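Local coordinates for protein CytC3 (Streptomyces, PDB 3GJA) that acts as a nonheme iron halogenase of the phytanoyl-CoA dioxygenase family, probably chlorinating a carrier-bound amino acid during Streptomyces natural product biosynthesis, at residues A[21-25]-A[165-169]; A[60-64]-A[278-282]; A[124-130]-A[274-279]; A[152-158]-A[223-229]. All coordinates share one frame. Residues are numbered along the deposited sequence.

Contact 1 of 4, residues A[21-25]-A[165-169]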
# COMPACT_ATOMS: atom_id res chain seq x y z
N GLU A 21 6.15 -15.18 -7.06
CA GLU A 21 5.78 -16.30 -6.21
C GLU A 21 6.96 -16.84 -5.42
O GLU A 21 6.80 -17.30 -4.29
CB GLU A 21 5.16 -17.43 -7.04
CG GLU A 21 3.76 -17.10 -7.54
CD GLU A 21 3.10 -18.26 -8.26
OE1 GLU A 21 1.93 -18.10 -8.68
OE2 GLU A 21 3.75 -19.32 -8.43
N ARG A 22 8.16 -16.80 -5.98
CA ARG A 22 9.30 -17.31 -5.24
C ARG A 22 9.97 -16.27 -4.35
O ARG A 22 10.58 -16.62 -3.35
CB ARG A 22 10.33 -17.95 -6.18
CG ARG A 22 10.92 -17.03 -7.21
CD ARG A 22 12.11 -17.70 -7.89
NE ARG A 22 12.55 -16.97 -9.08
CZ ARG A 22 12.03 -17.12 -10.29
NH1 ARG A 22 11.05 -18.00 -10.50
NH2 ARG A 22 12.47 -16.39 -11.30
N ASP A 23 9.85 -14.99 -4.71
CA ASP A 23 10.48 -13.93 -3.93
C ASP A 23 9.58 -13.19 -2.94
O ASP A 23 10.06 -12.68 -1.94
CB ASP A 23 11.12 -12.89 -4.86
CG ASP A 23 12.26 -13.46 -5.65
OD1 ASP A 23 12.76 -14.54 -5.28
OD2 ASP A 23 12.66 -12.82 -6.65
N GLY A 24 8.29 -13.13 -3.22
CA GLY A 24 7.39 -12.43 -2.34
C GLY A 24 7.33 -10.96 -2.70
O GLY A 24 6.65 -10.17 -2.05
N TYR A 25 8.06 -10.59 -3.75
CA TYR A 25 8.07 -9.21 -4.22
C TYR A 25 8.52 -9.17 -5.66
O TYR A 25 8.95 -10.18 -6.22
CB TYR A 25 9.03 -8.35 -3.40
CG TYR A 25 10.48 -8.74 -3.58
CD1 TYR A 25 11.04 -9.78 -2.84
CD2 TYR A 25 11.28 -8.12 -4.55
CE1 TYR A 25 12.34 -10.19 -3.05
CE2 TYR A 25 12.59 -8.52 -4.76
CZ TYR A 25 13.11 -9.56 -4.01
OH TYR A 25 14.40 -10.00 -4.22
N LEU A 165 15.20 -6.24 0.29
CA LEU A 165 14.45 -7.48 0.14
C LEU A 165 15.44 -8.60 -0.18
O LEU A 165 16.53 -8.34 -0.66
CB LEU A 165 13.44 -7.38 -1.01
CG LEU A 165 12.19 -6.50 -0.94
CD1 LEU A 165 11.45 -6.80 0.34
CD2 LEU A 165 12.56 -5.04 -1.01
N MET A 166 15.07 -9.85 0.11
CA MET A 166 15.97 -10.95 -0.22
C MET A 166 15.22 -11.99 -1.04
O MET A 166 14.06 -12.29 -0.78
CB MET A 166 16.57 -11.59 1.04
CG MET A 166 15.59 -12.19 2.04
SD MET A 166 16.43 -13.25 3.27
CE MET A 166 17.56 -12.08 4.04
N PRO A 167 15.89 -12.55 -2.07
CA PRO A 167 15.30 -13.56 -2.95
C PRO A 167 14.86 -14.79 -2.15
O PRO A 167 15.03 -14.83 -0.93
CB PRO A 167 16.45 -13.88 -3.90
CG PRO A 167 17.19 -12.59 -3.97
CD PRO A 167 17.23 -12.17 -2.53
N GLY A 168 14.31 -15.78 -2.83
CA GLY A 168 13.86 -16.98 -2.14
C GLY A 168 12.65 -16.65 -1.30
O GLY A 168 12.38 -15.48 -1.04
N THR A 169 11.92 -17.67 -0.86
CA THR A 169 10.73 -17.45 -0.06
C THR A 169 11.08 -17.15 1.40
O THR A 169 10.53 -17.83 2.29
CB THR A 169 9.79 -18.68 -0.10
OG1 THR A 169 9.72 -19.18 -1.44
CG2 THR A 169 8.39 -18.29 0.35
O HOH W 1 11.69 -13.31 -0.03
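This is a surface contact between a helix C-terminus and a loop on the cupin-type beta fold: the end of helix 14-23, with the first residue of strand 25-30, meets the loop that follows strand 163-165. G24 is the first residue to leave helical geometry; its positive phi of 87° turns the chain out of the helix and into the outermost strand on one side of the six-stranded antiparallel sheet. The polar part of the contact lies at the last turn of the helix. The side chain of D23 reaches the loop, where G168 N donates to D23 OD1 at 3.2 Å with an N-H...O angle of 135°, and T169 OG1 gives a weak hydrogen bond to R22 O at 3.3 Å. The closest CA pair is D23 with G168, 4.9 Å apart. Although R22 O is only 3.0 Å from T169 N, the angle is too poor for a bond. Water 1 sits between the backbones, 2.6 Å from D23 O and 2.5 Å from G168 O, with more acceptors around it than its two protons can serve. Beyond the helix end the contact passes to the aromatic ring of Y25. Y25 directs its CA-to-CB bond toward the loop, and M166 O and P167 N lie near the edge of its ring. M224, from another loop, touches both Y25 and L165. Over one ring face sits a CH-pi contact, with L165 CB 3.7 Å from the Y25 ring centroid and 13° off its normal.

Contact 2 of 4, residues A[60-64]-A[278-282]. With ACT (acetate ion), chain C.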
# COMPACT_ATOMS: atom_id res chain seq x y z
N ASN A 60 -3.25 12.55 17.21
CA ASN A 60 -1.82 12.28 17.22
C ASN A 60 -1.56 10.83 16.83
O ASN A 60 -0.45 10.34 16.98
CB ASN A 60 -1.22 12.55 18.60
CG ASN A 60 -1.31 14.01 19.01
OD1 ASN A 60 -0.96 14.91 18.24
ND2 ASN A 60 -1.77 14.25 20.24
N GLY A 61 -2.60 10.15 16.34
CA GLY A 61 -2.46 8.76 15.95
C GLY A 61 -1.75 8.57 14.62
O GLY A 61 -1.61 9.52 13.85
N LYS A 62 -1.31 7.35 14.36
CA LYS A 62 -0.60 7.03 13.11
C LYS A 62 -1.37 7.45 11.87
O LYS A 62 -0.80 8.03 10.94
CB LYS A 62 -0.34 5.53 13.00
CG LYS A 62 0.71 5.00 13.93
CD LYS A 62 1.22 3.64 13.45
CE LYS A 62 0.12 2.58 13.44
NZ LYS A 62 0.68 1.25 13.06
N ALA A 63 -2.66 7.14 11.86
CA ALA A 63 -3.54 7.44 10.74
C ALA A 63 -3.44 8.89 10.27
O ALA A 63 -3.50 9.17 9.08
CB ALA A 63 -4.99 7.11 11.10
N ASN A 64 -3.26 9.79 11.23
CA ASN A 64 -3.15 11.22 10.93
C ASN A 64 -1.71 11.61 10.59
O ASN A 64 -1.44 12.19 9.53
CB ASN A 64 -3.64 12.02 12.14
CG ASN A 64 -3.79 13.50 11.84
OD1 ASN A 64 -2.81 14.20 11.59
ND2 ASN A 64 -5.03 13.99 11.88
N GLY A 278 -9.00 3.23 16.68
CA GLY A 278 -7.68 3.28 17.29
C GLY A 278 -6.62 3.77 16.32
O GLY A 278 -6.79 3.64 15.10
N ASP A 279 -5.53 4.31 16.84
CA ASP A 279 -4.44 4.84 16.03
C ASP A 279 -4.93 5.99 15.16
O ASP A 279 -4.36 6.28 14.11
CB ASP A 279 -3.82 3.74 15.15
CG ASP A 279 -2.99 2.75 15.94
OD1 ASP A 279 -2.14 3.20 16.73
OD2 ASP A 279 -3.18 1.53 15.78
N GLY A 280 -6.00 6.63 15.60
CA GLY A 280 -6.55 7.74 14.85
C GLY A 280 -7.48 7.32 13.73
O GLY A 280 -7.98 8.16 12.99
N ILE A 281 -7.72 6.03 13.60
CA ILE A 281 -8.61 5.54 12.56
C ILE A 281 -10.08 5.66 12.99
O ILE A 281 -10.47 5.16 14.05
CB ILE A 281 -8.37 4.05 12.26
CG1 ILE A 281 -6.99 3.84 11.65
CG2 ILE A 281 -9.45 3.53 11.32
CD1 ILE A 281 -6.63 2.38 11.49
N ASN A 282 -10.88 6.33 12.18
CA ASN A 282 -12.30 6.45 12.46
C ASN A 282 -13.02 5.94 11.22
O ASN A 282 -13.02 6.58 10.18
CB ASN A 282 -12.69 7.90 12.74
CG ASN A 282 -14.15 8.04 13.15
OD1 ASN A 282 -14.47 8.77 14.08
ND2 ASN A 282 -15.03 7.34 12.44
C ACT C . -2.18 -0.09 12.14
O ACT C . -1.94 -0.48 10.87
OXT ACT C . -1.46 -0.47 13.04
CH3 ACT C . -3.34 0.82 12.43
O HOH W 2 -0.99 5.66 16.31
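A beta hairpin with a two-residue loop meets the N-terminus of a short helix here. The type I' turn from G278 to I281, closed by I281 N donating to G278 O at 3.0 Å, links strands 276-278 and 281-282 and packs on the start of helix 62-65. G61 holds the N-cap position, and its O accepts from N64 N at 3.1 Å. The first-turn amide of A63 instead points at the hairpin: A63 N donates to D279 O at 2.9 Å with an angle of 158°. K62 N, although 3.2 Å from the same D279 O, has poor geometry for it; water 2 accepts from K62 N at 2.6 Å and donates to D279 OD1 at 2.7 Å. The backbones approach to 4.4 Å between the CA atoms of G61 and G280. A CB on G61 would clash with the D279-G280 peptide, so the missing side chain permits this approach. The other carboxylate oxygen, D279 OD2, accepts from A126 N outside these segments. An acetate, probably from the crystallisation liquor, takes a hydrogen bond from K62 NZ to its OXT at 2.7 Å. On the buried side, A63 CB rests against I281 CG1 at 3.9 Å.

Contact 3 of 4, residues A[124-130]-A[274-279]. With ACT (acetate ion), chain C.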
# COMPACT_ATOMS: atom_id res chain seq x y z
N ALA A 124 -3.63 -4.18 14.02
CA ALA A 124 -3.68 -2.78 14.42
C ALA A 124 -2.80 -2.65 15.66
O ALA A 124 -2.93 -3.42 16.62
CB ALA A 124 -5.11 -2.38 14.76
N HIS A 125 -1.90 -1.67 15.66
CA HIS A 125 -1.00 -1.49 16.79
C HIS A 125 -1.71 -1.23 18.12
O HIS A 125 -1.43 -1.89 19.12
CB HIS A 125 -0.01 -0.36 16.51
CG HIS A 125 1.13 -0.30 17.48
ND1 HIS A 125 2.21 0.54 17.31
CD2 HIS A 125 1.36 -0.99 18.62
CE1 HIS A 125 3.05 0.37 18.31
NE2 HIS A 125 2.57 -0.55 19.12
N ALA A 126 -2.64 -0.29 18.12
CA ALA A 126 -3.36 0.08 19.34
C ALA A 126 -4.13 -1.04 20.05
O ALA A 126 -4.21 -1.06 21.27
CB ALA A 126 -4.32 1.22 19.05
N THR A 127 -4.70 -1.96 19.28
CA THR A 127 -5.51 -3.03 19.86
C THR A 127 -5.05 -4.44 19.55
O THR A 127 -5.49 -5.39 20.20
CB THR A 127 -6.95 -2.90 19.37
OG1 THR A 127 -6.95 -2.99 17.94
CG2 THR A 127 -7.55 -1.57 19.80
N GLY A 128 -4.20 -4.60 18.55
CA GLY A 128 -3.73 -5.92 18.19
C GLY A 128 -4.74 -6.68 17.36
O GLY A 128 -4.55 -7.86 17.06
N LYS A 129 -5.83 -6.01 16.98
CA LYS A 129 -6.88 -6.63 16.17
C LYS A 129 -6.42 -6.81 14.73
O LYS A 129 -5.70 -5.98 14.18
CB LYS A 129 -8.14 -5.76 16.14
CG LYS A 129 -8.89 -5.65 17.46
CD LYS A 129 -10.13 -4.79 17.26
CE LYS A 129 -10.87 -4.57 18.56
NZ LYS A 129 -12.09 -3.73 18.34
N PRO A 130 -6.84 -7.91 14.08
CA PRO A 130 -6.43 -8.13 12.70
C PRO A 130 -7.28 -7.21 11.82
O PRO A 130 -8.50 -7.21 11.91
CB PRO A 130 -6.75 -9.60 12.48
CG PRO A 130 -8.00 -9.77 13.29
CD PRO A 130 -7.66 -9.04 14.57
N LEU A 274 -18.79 0.16 15.03
CA LEU A 274 -17.66 0.94 15.51
C LEU A 274 -17.32 2.10 14.58
O LEU A 274 -17.68 2.11 13.41
CB LEU A 274 -16.42 0.06 15.66
CG LEU A 274 -16.52 -1.18 16.55
CD1 LEU A 274 -15.15 -1.85 16.62
CD2 LEU A 274 -17.00 -0.79 17.94
N THR A 275 -16.63 3.08 15.14
CA THR A 275 -16.17 4.24 14.38
C THR A 275 -14.74 4.48 14.84
O THR A 275 -13.80 4.31 14.06
CB THR A 275 -17.04 5.49 14.64
OG1 THR A 275 -17.13 5.73 16.05
CG2 THR A 275 -18.43 5.29 14.05
N GLU A 276 -14.58 4.84 16.11
CA GLU A 276 -13.25 5.06 16.68
C GLU A 276 -12.61 3.69 16.80
O GLU A 276 -12.96 2.91 17.68
CB GLU A 276 -13.37 5.71 18.05
CG GLU A 276 -12.17 6.55 18.42
CD GLU A 276 -11.93 7.66 17.42
OE1 GLU A 276 -12.79 8.56 17.31
OE2 GLU A 276 -10.88 7.64 16.74
N TYR A 277 -11.67 3.40 15.90
CA TYR A 277 -10.99 2.11 15.85
C TYR A 277 -9.62 2.07 16.53
O TYR A 277 -9.14 1.01 16.91
CB TYR A 277 -10.86 1.70 14.38
CG TYR A 277 -10.28 0.33 14.14
CD1 TYR A 277 -11.03 -0.83 14.38
CD2 TYR A 277 -8.98 0.18 13.64
CE1 TYR A 277 -10.50 -2.09 14.13
CE2 TYR A 277 -8.45 -1.08 13.39
CZ TYR A 277 -9.21 -2.21 13.63
OH TYR A 277 -8.68 -3.45 13.38
N GLY A 278 -9.00 3.23 16.68
CA GLY A 278 -7.68 3.28 17.29
C GLY A 278 -6.62 3.77 16.32
O GLY A 278 -6.79 3.64 15.10
N ASP A 279 -5.53 4.31 16.84
CA ASP A 279 -4.44 4.84 16.03
C ASP A 279 -4.93 5.99 15.16
O ASP A 279 -4.36 6.28 14.11
CB ASP A 279 -3.82 3.74 15.15
CG ASP A 279 -2.99 2.75 15.94
OD1 ASP A 279 -2.14 3.20 16.73
OD2 ASP A 279 -3.18 1.53 15.78
C ACT C . -2.18 -0.09 12.14
O ACT C . -1.94 -0.48 10.87
OXT ACT C . -1.46 -0.47 13.04
CH3 ACT C . -3.34 0.82 12.43
O HOH W 3 -7.18 -0.53 16.84
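Y277 lays its ring across the loop 124-130, meeting A124 and K129 obliquely. A124 CB lies 3.8 Å from Y277 CE2, and K129 CB is 3.6 Å from Y277 OH. Most of the tyrosine is buried, and an edge-to-face contact with Y268 adds to its surroundings. The loop comes to the hairpin as a compact turn, held by G128 N to A124 O at 2.6 Å and A124 N to K129 O at 2.7 Å. On the hairpin, Y277 and G278 both face I281, a classic beta bulge in strand 276-278. G278 and A126 form the closest CA pair, 5.8 Å apart; a CB on G278 would be only 3.3 Å from A126 CB. Just beyond it, D279 OD2 accepts from A126 N at 3.0 Å with an angle of 167°. Water 3 lies within hydrogen-bonding distance of T127 OG1, at 2.7 Å, and donates to Y277 O at 2.5 Å. H125 N donates to acetate OXT at 2.9 Å, with an angle of 158°. Two successive loop amides, H125 N and A126 N, thus point at carboxylates, one from the hairpin and one from an acetate that probably came from the crystallisation liquor.

Contact 4 of 4, residues A[152-158]-A[223-229]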
# COMPACT_ATOMS: atom_id res chain seq x y z
N ALA A 152 7.69 5.14 -5.30
CA ALA A 152 8.66 6.14 -4.86
C ALA A 152 8.23 7.49 -5.43
O ALA A 152 8.20 7.67 -6.65
CB ALA A 152 10.05 5.77 -5.36
N PHE A 153 7.89 8.43 -4.56
CA PHE A 153 7.46 9.76 -5.00
C PHE A 153 8.70 10.63 -5.14
O PHE A 153 8.73 11.62 -5.87
CB PHE A 153 6.50 10.38 -3.98
CG PHE A 153 5.05 9.97 -4.17
CD1 PHE A 153 4.70 8.97 -5.07
CD2 PHE A 153 4.04 10.60 -3.45
CE1 PHE A 153 3.38 8.59 -5.25
CE2 PHE A 153 2.70 10.22 -3.61
CZ PHE A 153 2.37 9.22 -4.51
N THR A 154 9.72 10.23 -4.40
CA THR A 154 11.02 10.88 -4.36
C THR A 154 11.94 9.72 -4.74
O THR A 154 11.49 8.58 -4.77
CB THR A 154 11.28 11.36 -2.92
OG1 THR A 154 11.27 12.79 -2.88
CG2 THR A 154 12.57 10.83 -2.39
N HIS A 155 13.21 9.96 -5.04
CA HIS A 155 14.05 8.82 -5.37
C HIS A 155 14.32 8.05 -4.08
O HIS A 155 14.40 8.63 -3.00
CB HIS A 155 15.38 9.27 -6.01
CG HIS A 155 16.27 10.06 -5.09
ND1 HIS A 155 17.64 10.12 -5.25
CD2 HIS A 155 15.98 10.86 -4.03
CE1 HIS A 155 18.16 10.91 -4.33
NE2 HIS A 155 17.17 11.37 -3.58
N SER A 156 14.42 6.73 -4.18
CA SER A 156 14.71 5.91 -3.01
C SER A 156 16.05 5.27 -3.31
O SER A 156 16.16 4.39 -4.17
CB SER A 156 13.64 4.83 -2.81
OG SER A 156 13.93 4.07 -1.65
N THR A 157 17.07 5.73 -2.60
CA THR A 157 18.43 5.25 -2.80
C THR A 157 18.99 4.58 -1.55
O THR A 157 18.34 4.56 -0.50
CB THR A 157 19.36 6.41 -3.13
OG1 THR A 157 19.42 7.29 -1.99
CG2 THR A 157 18.85 7.19 -4.34
N GLU A 158 20.20 4.05 -1.68
CA GLU A 158 20.84 3.42 -0.54
C GLU A 158 21.20 4.52 0.45
O GLU A 158 21.05 4.34 1.66
CB GLU A 158 22.10 2.68 -0.97
CG GLU A 158 21.81 1.42 -1.75
CD GLU A 158 23.06 0.59 -2.00
OE1 GLU A 158 23.66 0.13 -1.00
OE2 GLU A 158 23.43 0.42 -3.18
N PRO A 223 19.44 -4.10 -2.01
CA PRO A 223 18.64 -2.88 -1.92
C PRO A 223 17.69 -2.70 -3.09
O PRO A 223 18.03 -2.99 -4.23
CB PRO A 223 19.71 -1.79 -1.90
CG PRO A 223 20.72 -2.34 -2.85
CD PRO A 223 20.81 -3.80 -2.47
N MET A 224 16.48 -2.22 -2.80
CA MET A 224 15.49 -1.98 -3.85
C MET A 224 15.49 -0.49 -4.15
O MET A 224 14.66 0.27 -3.64
CB MET A 224 14.10 -2.45 -3.39
CG MET A 224 12.99 -2.28 -4.44
SD MET A 224 13.33 -3.03 -6.07
CE MET A 224 13.25 -4.79 -5.67
N VAL A 225 16.45 -0.07 -4.98
CA VAL A 225 16.59 1.31 -5.39
C VAL A 225 15.49 1.66 -6.38
O VAL A 225 15.20 0.88 -7.29
CB VAL A 225 17.97 1.53 -6.05
CG1 VAL A 225 18.08 2.95 -6.58
CG2 VAL A 225 19.06 1.26 -5.04
N LEU A 226 14.87 2.83 -6.22
CA LEU A 226 13.78 3.23 -7.10
C LEU A 226 13.89 4.67 -7.57
O LEU A 226 14.28 5.55 -6.82
CB LEU A 226 12.43 3.06 -6.37
CG LEU A 226 12.05 1.68 -5.83
CD1 LEU A 226 10.84 1.82 -4.90
CD2 LEU A 226 11.76 0.74 -6.98
N LYS A 227 13.52 4.91 -8.82
CA LYS A 227 13.53 6.27 -9.34
C LYS A 227 12.14 6.80 -9.07
O LYS A 227 11.22 6.03 -8.79
CB LYS A 227 13.80 6.26 -10.84
CG LYS A 227 15.14 5.66 -11.20
CD LYS A 227 15.39 5.75 -12.69
CE LYS A 227 16.73 5.14 -13.05
NZ LYS A 227 16.98 5.20 -14.52
N PRO A 228 11.96 8.12 -9.13
CA PRO A 228 10.60 8.63 -8.89
C PRO A 228 9.69 8.00 -9.93
O PRO A 228 10.04 7.93 -11.11
CB PRO A 228 10.76 10.14 -9.10
CG PRO A 228 12.18 10.39 -8.69
CD PRO A 228 12.92 9.23 -9.32
N GLY A 229 8.53 7.51 -9.50
CA GLY A 229 7.61 6.92 -10.46
C GLY A 229 7.70 5.41 -10.52
O GLY A 229 6.82 4.75 -11.10
O HOH W 4 13.13 1.49 -1.63
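Three near-linear backbone hydrogen bonds tie these segments together. S156 N donates to L226 O at 2.9 Å (172°) and L226 N to S156 O at 2.9 Å (165°), the reciprocal pair of an antiparallel bridge; further along, G229 N donates to A152 O at 2.9 Å (169°). A CA-H...O contact from V225 CA to S156 O, 3.3 Å, supplements the pair. Water 4 lies 2.7 Å from S156 OG and donates to M224 O at 2.8 Å. Packing spreads outward from this bridge: A152 CB meets L226 CB at 3.7 Å, P228 CG lies 3.8 Å from H155 N, and E158 CG touches P223 CB at 3.8 Å. The H155 imidazole turns outward to D251 through NE2, while F153 points into an aromatic cluster with F256, W41 and H80. Since strands 147-152 and 230-235 are neighbours in the sheet, the single bridge prolongs their antiparallel pairing past the regular strands, an arrangement in keeping with the cupin beta barrel.

The four contacts form two pairs, in separate regions of the fold, although their segments interleave along the chain. Contacts 2 and 3 have centres 9 Å apart and share G278 and D279: one hairpin is gripped from the helix 62-65 side and from the loop 124-130. Both reach the same acetate, which is also hydrogen-bonded to R102 and Q131, and K62 NZ lies 3.9 Å from H125 CB. Contacts 1 and 4, with centres 19 Å apart, touch through M224, whose CB is 3.8 Å from L165 CD2 and whose CE is 3.9 Å from Y25 CE2. The centres of contacts 1 and 2, like those of contacts 3 and 4, stand about 31 Å apart across the chain's centre.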